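Local coordinates for protein multisubunit Na+/H+ antiporter, D subunit (Anoxybacillus flavithermus, PDB 6Z16) that probably contributes, as the D subunit of a multisubunit Mrp antiporter complex in the cell membrane, to the exchange of sodium ions for protons, at residues 69-82 / 120-132. Residues are numbered along the deposited sequence; the frame is centred on the assembly and turned at random.
Sequences GITLVSDSLSALLV and VNGAFTTGDLFNL
Leu81 lies across one face of the Phe124 ring: its CB is 3.9 Å from the ring centroid and only 11° off the ring normal, which identifies a CH-pi contact over the face. The Leu81 side chain crosses that of Phe124 at about a right angle and adds a second touch, CD1 to Phe124 CD1 at 3.6 Å. With chi1 at -67°, Phe124 has its CG beside the backbone N and anti to the carbonyl carbon, and this turn brings the ring under Leu81. Replacing Phe124 by an alanine is likely to leave Leu81 CB without the ring face it rests on and to open a gap between helices 76-99 and 109-124. Segments 76-82 and 120-124 of these helices run nearly antiparallel. Val82 crosses Asn121 at about a right angle, its CG2 3.8 Å from Asn121 OD1. Beyond the helix end, Thr125 OG1 donates a hydrogen bond to Val73 O, 3.0 Å away. The donor sits well above the carbonyl plane, 72° out of it, so the hydroxyl reaches the strand from over its peptide. Leu72 extends CD2 to 3.4 Å from Thr125 O, while CG2 of Ile70 packs against Asn131 ND2 at 3.4 Å. Strand 71-74 is paired with the antiparallel strand 57-60, through Leu72 and Leu59, and Phe791 of another antiporter chain packs on Leu72, Ile70 and Asn131. Strand 71-74 and the first turns of helix 76-99, N-capped by Asp75, thus pack on connection 125-128 and its flanking helices, within the predicted transmembrane domain of the complex I-related Mrp antiporter family.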
ATOM      1  N   GLY D  69       1.253 -31.551  34.195  1.00 32.05           N
ATOM      2  CA  GLY D  69       2.035 -31.820  33.013  1.00 34.41           C
ATOM      3  C   GLY D  69       2.435 -33.282  32.963  1.00 43.00           C
ATOM      4  O   GLY D  69       2.050 -34.086  33.813  1.00 55.67           O
ATOM      5  N   ILE D  70       3.215 -33.612  31.947  1.00 33.20           N
ATOM      6  CA  ILE D  70       3.761 -34.957  31.836  1.00 31.21           C
ATOM      7  C   ILE D  70       4.985 -35.065  32.733  1.00 33.20           C
ATOM      8  O   ILE D  70       5.881 -34.217  32.680  1.00 34.98           O
ATOM      9  CB  ILE D  70       4.094 -35.287  30.374  1.00 30.15           C
ATOM     10  CG1 ILE D  70       2.815 -35.287  29.541  1.00 34.02           C
ATOM     11  CG2 ILE D  70       4.784 -36.619  30.273  1.00 18.89           C
ATOM     12  CD1 ILE D  70       3.024 -35.461  28.073  1.00 52.36           C
ATOM     13  N   THR D  71       5.012 -36.088  33.584  1.00 34.22           N
ATOM     14  CA  THR D  71       6.142 -36.354  34.465  1.00 35.91           C
ATOM     15  C   THR D  71       6.765 -37.685  34.080  1.00 33.05           C
ATOM     16  O   THR D  71       6.054 -38.674  33.896  1.00 35.75           O
ATOM     17  CB  THR D  71       5.722 -36.405  35.928  1.00 32.54           C
ATOM     18  OG1 THR D  71       4.883 -37.542  36.134  1.00 37.70           O
ATOM     19  CG2 THR D  71       4.953 -35.162  36.293  1.00 50.52           C
ATOM     20  N   LEU D  72       8.083 -37.707  33.960  1.00 34.48           N
ATOM     21  CA  LEU D  72       8.823 -38.927  33.699  1.00 38.85           C
ATOM     22  C   LEU D  72       9.514 -39.364  34.979  1.00 40.74           C
ATOM     23  O   LEU D  72      10.195 -38.565  35.625  1.00 47.07           O
ATOM     24  CB  LEU D  72       9.844 -38.712  32.591  1.00 38.52           C
ATOM     25  CG  LEU D  72       9.302 -38.432  31.204  1.00 41.38           C
ATOM     26  CD1 LEU D  72      10.457 -38.163  30.284  1.00 37.36           C
ATOM     27  CD2 LEU D  72       8.496 -39.601  30.711  1.00 49.72           C
ATOM     28  N   VAL D  73       9.326 -40.624  35.356  1.00 38.08           N
ATOM     29  CA  VAL D  73       9.849 -41.151  36.608  1.00 39.38           C
ATOM     30  C   VAL D  73      10.728 -42.348  36.296  1.00 42.93           C
ATOM     31  O   VAL D  73      10.290 -43.289  35.627  1.00 50.17           O
ATOM     32  CB  VAL D  73       8.723 -41.547  37.579  1.00 31.19           C
ATOM     33  CG1 VAL D  73       9.307 -42.104  38.844  1.00 22.77           C
ATOM     34  CG2 VAL D  73       7.858 -40.366  37.892  1.00 27.68           C
ATOM     35  N   SER D  74      11.968 -42.305  36.770  1.00 38.54           N
ATOM     36  CA  SER D  74      12.868 -43.446  36.729  1.00 39.41           C
ATOM     37  C   SER D  74      13.149 -43.869  38.162  1.00 33.18           C
ATOM     38  O   SER D  74      13.785 -43.131  38.925  1.00 29.78           O
ATOM     39  CB  SER D  74      14.160 -43.115  35.991  1.00 50.11           C
ATOM     40  OG  SER D  74      14.998 -44.249  35.934  1.00 51.93           O
ATOM     41  N   ASP D  75      12.613 -45.026  38.533  1.00 38.04           N
ATOM     42  CA  ASP D  75      13.012 -45.750  39.725  1.00 40.36           C
ATOM     43  C   ASP D  75      14.051 -46.792  39.322  1.00 44.98           C
ATOM     44  O   ASP D  75      14.544 -46.794  38.192  1.00 44.27           O
ATOM     45  CB  ASP D  75      11.792 -46.353  40.415  1.00 61.24           C
ATOM     46  CG  ASP D  75      10.913 -47.144  39.470  1.00 95.05           C
ATOM     47  OD1 ASP D  75      11.160 -47.115  38.247  1.00 97.60           O
ATOM     48  OD2 ASP D  75       9.972 -47.805  39.954  1.00 96.56           O
ATOM     49  N   SER D  76      14.396 -47.694  40.236  1.00 37.95           N
ATOM     50  CA  SER D  76      15.497 -48.602  39.956  1.00 39.26           C
ATOM     51  C   SER D  76      15.094 -49.718  39.003  1.00 40.68           C
ATOM     52  O   SER D  76      15.921 -50.162  38.196  1.00 49.28           O
ATOM     53  CB  SER D  76      16.042 -49.176  41.258  1.00 37.91           C
ATOM     54  OG  SER D  76      17.160 -50.000  41.007  1.00 41.17           O
ATOM     55  N   LEU D  77      13.831 -50.146  39.047  1.00 38.19           N
ATOM     56  CA  LEU D  77      13.361 -51.194  38.145  1.00 47.16           C
ATOM     57  C   LEU D  77      13.336 -50.724  36.698  1.00 58.47           C
ATOM     58  O   LEU D  77      13.742 -51.464  35.791  1.00 60.79           O
ATOM     59  CB  LEU D  77      11.976 -51.667  38.576  1.00 46.39           C
ATOM     60  CG  LEU D  77      11.314 -52.707  37.674  1.00 44.80           C
ATOM     61  CD1 LEU D  77      12.153 -53.967  37.556  1.00 39.52           C
ATOM     62  CD2 LEU D  77       9.939 -53.020  38.205  1.00 37.65           C
ATOM     63  N   SER D  78      12.882 -49.491  36.464  1.00 47.21           N
ATOM     64  CA  SER D  78      12.853 -48.959  35.108  1.00 42.88           C
ATOM     65  C   SER D  78      14.254 -48.737  34.557  1.00 42.41           C
ATOM     66  O   SER D  78      14.488 -48.970  33.368  1.00 35.35           O
ATOM     67  CB  SER D  78      12.047 -47.667  35.081  1.00 42.60           C
ATOM     68  OG  SER D  78      12.655 -46.685  35.890  1.00 47.05           O
ATOM     69  N   ALA D  79      15.205 -48.344  35.410  1.00 41.88           N
ATOM     70  CA  ALA D  79      16.585 -48.179  34.968  1.00 39.84           C
ATOM     71  C   ALA D  79      17.225 -49.520  34.628  1.00 45.85           C
ATOM     72  O   ALA D  79      17.977 -49.621  33.646  1.00 51.71           O
ATOM     73  CB  ALA D  79      17.390 -47.457  36.041  1.00 23.30           C
ATOM     74  N   LEU D  80      16.925 -50.557  35.419  1.00 35.56           N
ATOM     75  CA  LEU D  80      17.396 -51.904  35.099  1.00 38.46           C
ATOM     76  C   LEU D  80      16.821 -52.404  33.783  1.00 35.56           C
ATOM     77  O   LEU D  80      17.535 -53.016  32.978  1.00 32.93           O
ATOM     78  CB  LEU D  80      17.034 -52.864  36.231  1.00 44.44           C
ATOM     79  CG  LEU D  80      17.812 -52.745  37.534  1.00 43.50           C
ATOM     80  CD1 LEU D  80      17.142 -53.551  38.615  1.00 29.29           C
ATOM     81  CD2 LEU D  80      19.219 -53.233  37.318  1.00 41.46           C
ATOM     82  N   LEU D  81      15.537 -52.134  33.538  1.00 37.71           N
ATOM     83  CA  LEU D  81      14.915 -52.555  32.286  1.00 39.66           C
ATOM     84  C   LEU D  81      15.462 -51.790  31.090  1.00 42.79           C
ATOM     85  O   LEU D  81      15.602 -52.363  30.003  1.00 41.37           O
ATOM     86  CB  LEU D  81      13.404 -52.394  32.389  1.00 41.60           C
ATOM     87  CG  LEU D  81      12.760 -53.419  33.314  1.00 44.97           C
ATOM     88  CD1 LEU D  81      11.348 -53.040  33.667  1.00 39.35           C
ATOM     89  CD2 LEU D  81      12.782 -54.759  32.627  1.00 42.31           C
ATOM     90  N   VAL D  82      15.816 -50.517  31.283  1.00 34.92           N
ATOM     91  CA  VAL D  82      16.426 -49.731  30.214  1.00 32.21           C
ATOM     92  C   VAL D  82      17.816 -50.260  29.870  1.00 28.33           C
ATOM     93  O   VAL D  82      18.159 -50.406  28.689  1.00 24.55           O
ATOM     94  CB  VAL D  82      16.447 -48.245  30.616  1.00 30.59           C
ATOM     95  CG1 VAL D  82      17.378 -47.476  29.752  1.00 32.54           C
ATOM     96  CG2 VAL D  82      15.068 -47.652  30.455  1.00 31.25           C
ATOM     97  N   VAL D 120      10.121 -48.872  23.349  1.00 30.38           N
ATOM     98  CA  VAL D 120      10.242 -49.659  24.579  1.00 25.90           C
ATOM     99  C   VAL D 120      10.892 -48.842  25.700  1.00 23.42           C
ATOM    100  O   VAL D 120      10.417 -48.878  26.844  1.00 23.81           O
ATOM    101  CB  VAL D 120      10.964 -51.002  24.342  1.00 20.30           C
ATOM    102  CG1 VAL D 120      10.145 -51.890  23.457  1.00 24.15           C
ATOM    103  CG2 VAL D 120      12.295 -50.829  23.720  1.00 27.85           C
ATOM    104  N   ASN D 121      11.935 -48.049  25.393  1.00 26.17           N
ATOM    105  CA  ASN D 121      12.585 -47.256  26.430  1.00 33.84           C
ATOM    106  C   ASN D 121      11.678 -46.164  26.960  1.00 31.84           C
ATOM    107  O   ASN D 121      11.745 -45.837  28.146  1.00 26.81           O
ATOM    108  CB  ASN D 121      13.880 -46.639  25.911  1.00 51.47           C
ATOM    109  CG  ASN D 121      15.004 -47.635  25.821  1.00 62.97           C
ATOM    110  OD1 ASN D 121      15.182 -48.464  26.707  1.00 63.27           O
ATOM    111  ND2 ASN D 121      15.779 -47.554  24.752  1.00 62.61           N
ATOM    112  N   GLY D 122      10.807 -45.612  26.116  1.00 32.86           N
ATOM    113  CA  GLY D 122       9.837 -44.656  26.608  1.00 36.83           C
ATOM    114  C   GLY D 122       8.742 -45.306  27.419  1.00 40.02           C
ATOM    115  O   GLY D 122       8.203 -44.691  28.343  1.00 29.50           O
ATOM    116  N   ALA D 123       8.401 -46.556  27.093  1.00 48.30           N
ATOM    117  CA  ALA D 123       7.380 -47.259  27.856  1.00 41.00           C
ATOM    118  C   ALA D 123       7.858 -47.626  29.253  1.00 35.42           C
ATOM    119  O   ALA D 123       7.058 -47.605  30.194  1.00 33.88           O
ATOM    120  CB  ALA D 123       6.933 -48.502  27.100  1.00 42.32           C
ATOM    121  N   PHE D 124       9.147 -47.951  29.424  1.00 43.11           N
ATOM    122  CA  PHE D 124       9.604 -48.307  30.768  1.00 35.34           C
ATOM    123  C   PHE D 124       9.708 -47.098  31.688  1.00 36.88           C
ATOM    124  O   PHE D 124       9.586 -47.246  32.906  1.00 33.91           O
ATOM    125  CB  PHE D 124      10.946 -49.041  30.746  1.00 28.78           C
ATOM    126  CG  PHE D 124      10.883 -50.399  30.127  1.00 36.13           C
ATOM    127  CD1 PHE D 124      10.106 -51.389  30.690  1.00 36.68           C
ATOM    128  CD2 PHE D 124      11.665 -50.710  29.033  1.00 44.30           C
ATOM    129  CE1 PHE D 124      10.051 -52.644  30.127  1.00 37.42           C
ATOM    130  CE2 PHE D 124      11.621 -51.967  28.464  1.00 48.85           C
ATOM    131  CZ  PHE D 124      10.816 -52.935  29.012  1.00 48.19           C
ATOM    132  N   THR D 125       9.933 -45.902  31.155  1.00 45.38           N
ATOM    133  CA  THR D 125       9.947 -44.703  31.992  1.00 57.47           C
ATOM    134  C   THR D 125       8.889 -43.710  31.511  1.00 62.49           C
ATOM    135  O   THR D 125       9.083 -42.973  30.541  1.00 78.62           O
ATOM    136  CB  THR D 125      11.353 -44.082  32.086  1.00 84.87           C
ATOM    137  OG1 THR D 125      11.284 -42.833  32.786  1.00 80.50           O
ATOM    138  CG2 THR D 125      12.085 -43.936  30.741  1.00 81.26           C
ATOM    139  N   THR D 126       7.751 -43.717  32.197  1.00 57.92           N
ATOM    140  CA  THR D 126       6.713 -42.713  32.028  1.00 42.18           C
ATOM    141  C   THR D 126       5.891 -42.677  33.303  1.00 41.80           C
ATOM    142  O   THR D 126       5.889 -43.624  34.092  1.00 45.49           O
ATOM    143  CB  THR D 126       5.822 -42.987  30.811  1.00 42.68           C
ATOM    144  OG1 THR D 126       4.923 -41.891  30.627  1.00 36.60           O
ATOM    145  CG2 THR D 126       5.029 -44.262  30.992  1.00 50.14           C
ATOM    146  N   GLY D 127       5.213 -41.561  33.505  1.00 37.66           N
ATOM    147  CA  GLY D 127       4.397 -41.405  34.687  1.00 35.23           C
ATOM    148  C   GLY D 127       2.959 -41.086  34.354  1.00 42.09           C
ATOM    149  O   GLY D 127       2.198 -40.687  35.232  1.00 40.16           O
ATOM    150  N   ASP D 128       2.577 -41.255  33.089  1.00 50.94           N
ATOM    151  CA  ASP D 128       1.214 -41.024  32.638  1.00 60.72           C
ATOM    152  C   ASP D 128       0.687 -42.260  31.932  1.00 63.56           C
ATOM    153  O   ASP D 128       1.440 -42.993  31.289  1.00 69.41           O
ATOM    154  CB  ASP D 128       1.114 -39.860  31.667  1.00 80.22           C
ATOM    155  CG  ASP D 128       1.540 -38.560  32.274  1.00104.45           C
ATOM    156  OD1 ASP D 128       1.538 -38.430  33.504  1.00101.41           O
ATOM    157  OD2 ASP D 128       1.851 -37.643  31.511  1.00114.52           O
ATOM    158  N   LEU D 129      -0.625 -42.466  32.029  1.00 54.00           N
ATOM    159  CA  LEU D 129      -1.247 -43.584  31.331  1.00 55.63           C
ATOM    160  C   LEU D 129      -1.367 -43.326  29.838  1.00 58.01           C
ATOM    161  O   LEU D 129      -1.126 -44.226  29.028  1.00 61.65           O
ATOM    162  CB  LEU D 129      -2.623 -43.872  31.918  1.00 61.67           C
ATOM    163  CG  LEU D 129      -2.648 -44.524  33.290  1.00 75.05           C
ATOM    164  CD1 LEU D 129      -4.057 -44.555  33.793  1.00 81.57           C
ATOM    165  CD2 LEU D 129      -2.114 -45.932  33.173  1.00 68.03           C
ATOM    166  N   PHE D 130      -1.738 -42.110  29.455  1.00 53.16           N
ATOM    167  CA  PHE D 130      -1.952 -41.834  28.045  1.00 49.83           C
ATOM    168  C   PHE D 130      -0.634 -41.632  27.312  1.00 51.34           C
ATOM    169  O   PHE D 130      -0.528 -41.943  26.120  1.00 42.36           O
ATOM    170  CB  PHE D 130      -2.858 -40.617  27.895  1.00 60.04           C
ATOM    171  CG  PHE D 130      -3.369 -40.428  26.516  1.00 74.33           C
ATOM    172  CD1 PHE D 130      -4.411 -41.207  26.045  1.00 72.73           C
ATOM    173  CD2 PHE D 130      -2.794 -39.500  25.675  1.00 69.34           C
ATOM    174  CE1 PHE D 130      -4.879 -41.048  24.776  1.00 67.42           C
ATOM    175  CE2 PHE D 130      -3.262 -39.332  24.416  1.00 70.91           C
ATOM    176  CZ  PHE D 130      -4.298 -40.111  23.952  1.00 76.10           C
ATOM    177  N   ASN D 131       0.391 -41.149  28.013  1.00 53.44           N
ATOM    178  CA  ASN D 131       1.726 -41.137  27.428  1.00 46.65           C
ATOM    179  C   ASN D 131       2.226 -42.561  27.215  1.00 48.71           C
ATOM    180  O   ASN D 131       2.874 -42.855  26.205  1.00 49.36           O
ATOM    181  CB  ASN D 131       2.675 -40.353  28.324  1.00 38.94           C
ATOM    182  CG  ASN D 131       3.933 -39.946  27.614  1.00 49.20           C
ATOM    183  OD1 ASN D 131       4.074 -40.141  26.405  1.00 49.94           O
ATOM    184  ND2 ASN D 131       4.869 -39.390  28.356  1.00 53.83           N
ATOM    185  N   LEU D 132       1.901 -43.458  28.150  1.00 41.94           N
ATOM    186  CA  LEU D 132       2.219 -44.873  28.004  1.00 37.97           C
ATOM    187  C   LEU D 132       1.485 -45.488  26.822  1.00 34.68           C
ATOM    188  O   LEU D 132       2.038 -46.337  26.115  1.00 34.27           O
ATOM    189  CB  LEU D 132       1.882 -45.602  29.303  1.00 43.60           C
ATOM    190  CG  LEU D 132       2.053 -47.116  29.363  1.00 50.73           C
ATOM    191  CD1 LEU D 132       3.470 -47.531  29.065  1.00 45.50           C
ATOM    192  CD2 LEU D 132       1.625 -47.621  30.714  1.00 53.48           C
TER